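Local coordinates for Glyoxalase/bleomycin resistance protein/dioxygenase (Catenulispora acidiphila, PDB 4N04), which is probably a dioxygenase or related enzyme of the glyoxalase/bleomycin resistance superfamily, its substrate and reaction unestablished, at residues S77-E81 with R82-A86. The protein carries 1 engineered substitution. Residues are numbered along the deposited sequence; the frame is centred on the assembly and turned at random.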
loop_
_atom_site.group_PDB
_atom_site.type_symbol
_atom_site.label_atom_id
_atom_site.label_comp_id
_atom_site.label_asym_id
_atom_site.label_seq_id
_atom_site.Cartn_x
_atom_site.Cartn_y
_atom_site.Cartn_z
ATOM N N SER A 77 -12.691 -4.469 -2.859
ATOM C CA SER A 77 -13.724 -3.794 -3.647
ATOM C C SER A 77 -13.520 -2.283 -3.731
ATOM O O SER A 77 -13.657 -1.695 -4.809
ATOM C CB SER A 77 -15.130 -4.119 -3.124
ATOM O OG SER A 77 -15.363 -3.558 -1.844
ATOM N N GLY A 78 -13.194 -1.660 -2.599
ATOM C CA GLY A 78 -12.904 -0.236 -2.561
ATOM C C GLY A 78 -11.794 0.165 -3.516
ATOM O O GLY A 78 -11.895 1.174 -4.212
ATOM N N ALA A 79 -10.730 -0.629 -3.557
ATOM C CA ALA A 79 -9.624 -0.371 -4.474
ATOM C C ALA A 79 -10.061 -0.585 -5.922
ATOM O O ALA A 79 -9.574 0.093 -6.830
ATOM C CB ALA A 79 -8.413 -1.255 -4.132
ATOM N N SER A 80 -10.976 -1.531 -6.126
ATOM C CA SER A 80 -11.517 -1.819 -7.454
ATOM C C SER A 80 -12.317 -0.649 -8.008
ATOM O O SER A 80 -12.174 -0.285 -9.174
ATOM C CB SER A 80 -12.418 -3.049 -7.406
ATOM O OG SER A 80 -11.673 -4.217 -7.137
ATOM N N GLU A 81 -13.163 -0.066 -7.169
ATOM C CA GLU A 81 -14.024 1.021 -7.614
ATOM C C GLU A 81 -13.192 2.257 -7.940
ATOM O O GLU A 81 -13.591 3.083 -8.766
ATOM C CB GLU A 81 -15.096 1.344 -6.562
ATOM C CG GLU A 81 -14.611 2.228 -5.417
ATOM C CD GLU A 81 -15.681 2.499 -4.373
ATOM O OE1 GLU A 81 -16.591 1.653 -4.220
ATOM O OE2 GLU A 81 -15.608 3.561 -3.706
ATOM N N ARG A 82 -12.031 2.375 -7.297
ATOM C CA ARG A 82 -11.157 3.521 -7.507
ATOM C C ARG A 82 -10.086 3.176 -8.526
ATOM O O ARG A 82 -9.095 3.887 -8.676
ATOM C CB ARG A 82 -10.546 4.000 -6.191
ATOM C CG ARG A 82 -11.587 4.290 -5.133
ATOM C CD ARG A 82 -10.979 4.872 -3.882
ATOM N NE ARG A 82 -10.189 3.886 -3.154
ATOM C CZ ARG A 82 -10.670 3.082 -2.210
ATOM N NH1 ARG A 82 -11.951 3.143 -1.874
ATOM N NH2 ARG A 82 -9.867 2.220 -1.599
ATOM N N GLY A 83 -10.292 2.053 -9.208
ATOM C CA GLY A 83 -9.538 1.732 -10.402
ATOM C C GLY A 83 -8.249 0.943 -10.274
ATOM O O GLY A 83 -7.508 0.858 -11.251
ATOM N N VAL A 84 -7.966 0.367 -9.104
ATOM C CA VAL A 84 -6.771 -0.477 -8.965
ATOM C C VAL A 84 -7.090 -1.938 -8.625
ATOM O O VAL A 84 -7.822 -2.235 -7.676
ATOM C CB VAL A 84 -5.694 0.124 -7.997
ATOM C CG1 VAL A 84 -5.422 1.580 -8.336
ATOM C CG2 VAL A 84 -6.094 -0.011 -6.538
ATOM N N GLU A 85 -6.543 -2.851 -9.424
ATOM C CA GLU A 85 -6.789 -4.281 -9.233
ATOM C C GLU A 85 -5.557 -4.986 -8.682
ATOM O O GLU A 85 -4.435 -4.514 -8.849
ATOM C CB GLU A 85 -7.219 -4.937 -10.548
ATOM C CG GLU A 85 -8.492 -4.357 -11.138
ATOM C CD GLU A 85 -9.715 -4.637 -10.278
ATOM O OE1 GLU A 85 -9.892 -5.807 -9.864
ATOM O OE2 GLU A 85 -10.491 -3.690 -10.009
ATOM N N ALA A 86 -5.771 -6.114 -8.018
ATOM C CA ALA A 86 -4.665 -6.891 -7.485
ATOM C C ALA A 86 -3.874 -7.565 -8.603
ATOM O O ALA A 86 -4.424 -7.900 -9.646
ATOM C CB ALA A 86 -5.172 -7.930 -6.492
#
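The guanidinium of Arg82 lies flat over the Gly78-Ala79 peptide, one turn back in helix 72-81, with Gly78 O above the centre of one face, 3.0 Å from Arg82 CZ, and Ala79 N on that same side. The N-H groups lie in the guanidinium plane and cannot aim at an oxygen above it, so the contact is probably electrostatic rather than a hydrogen bond; Arg82 NE and NH2 spend hydrogens on Ser26 O and Leu27 O at the end of helix 17-28. The carboxylate of Glu81 comes obliquely, its plane 74° from the guanidinium, and Glu81 OE2 stays 4.1 Å from Arg82 NH1, too far for a salt bridge. A bend at chi3 (-70°) folds the arginine chain back over the helix. Glycine suits position 78, since a CB there would press on Arg82 NH1.

Beside this, a Schellman motif closes the helix. Val84 N bonds to Ala79 O at 2.8 Å, while Gly83 N reaches Ser80 O at 3.0 Å. Gly83, with its positive phi, is the C-prime residue; a CB here would collide with the carbonyl oxygen of the residue before. The same turn sets Val84 CG2 3.6 Å from Ala79 CB; Val84 also touches Trp23 of helix 17-28, and Ala79 touches Tyr101 of strand 97-102. Ser80 OG lies 3.2 Å from Glu85 OE2, but its single proton could serve either this oxygen or Leu76 O; the glutamate chain bends at chi2 (-66°) to bring its carboxylate there.

The turn leads to strand 88-91 within the second βαβββ module of the vicinal oxygen chelate fold, and Arg82 ties it to helix 17-28. Its positive charge beside Gly78 O and the carbonyls of Ser26 and Leu27 probably complements the partial negative charge of two helix C-termini.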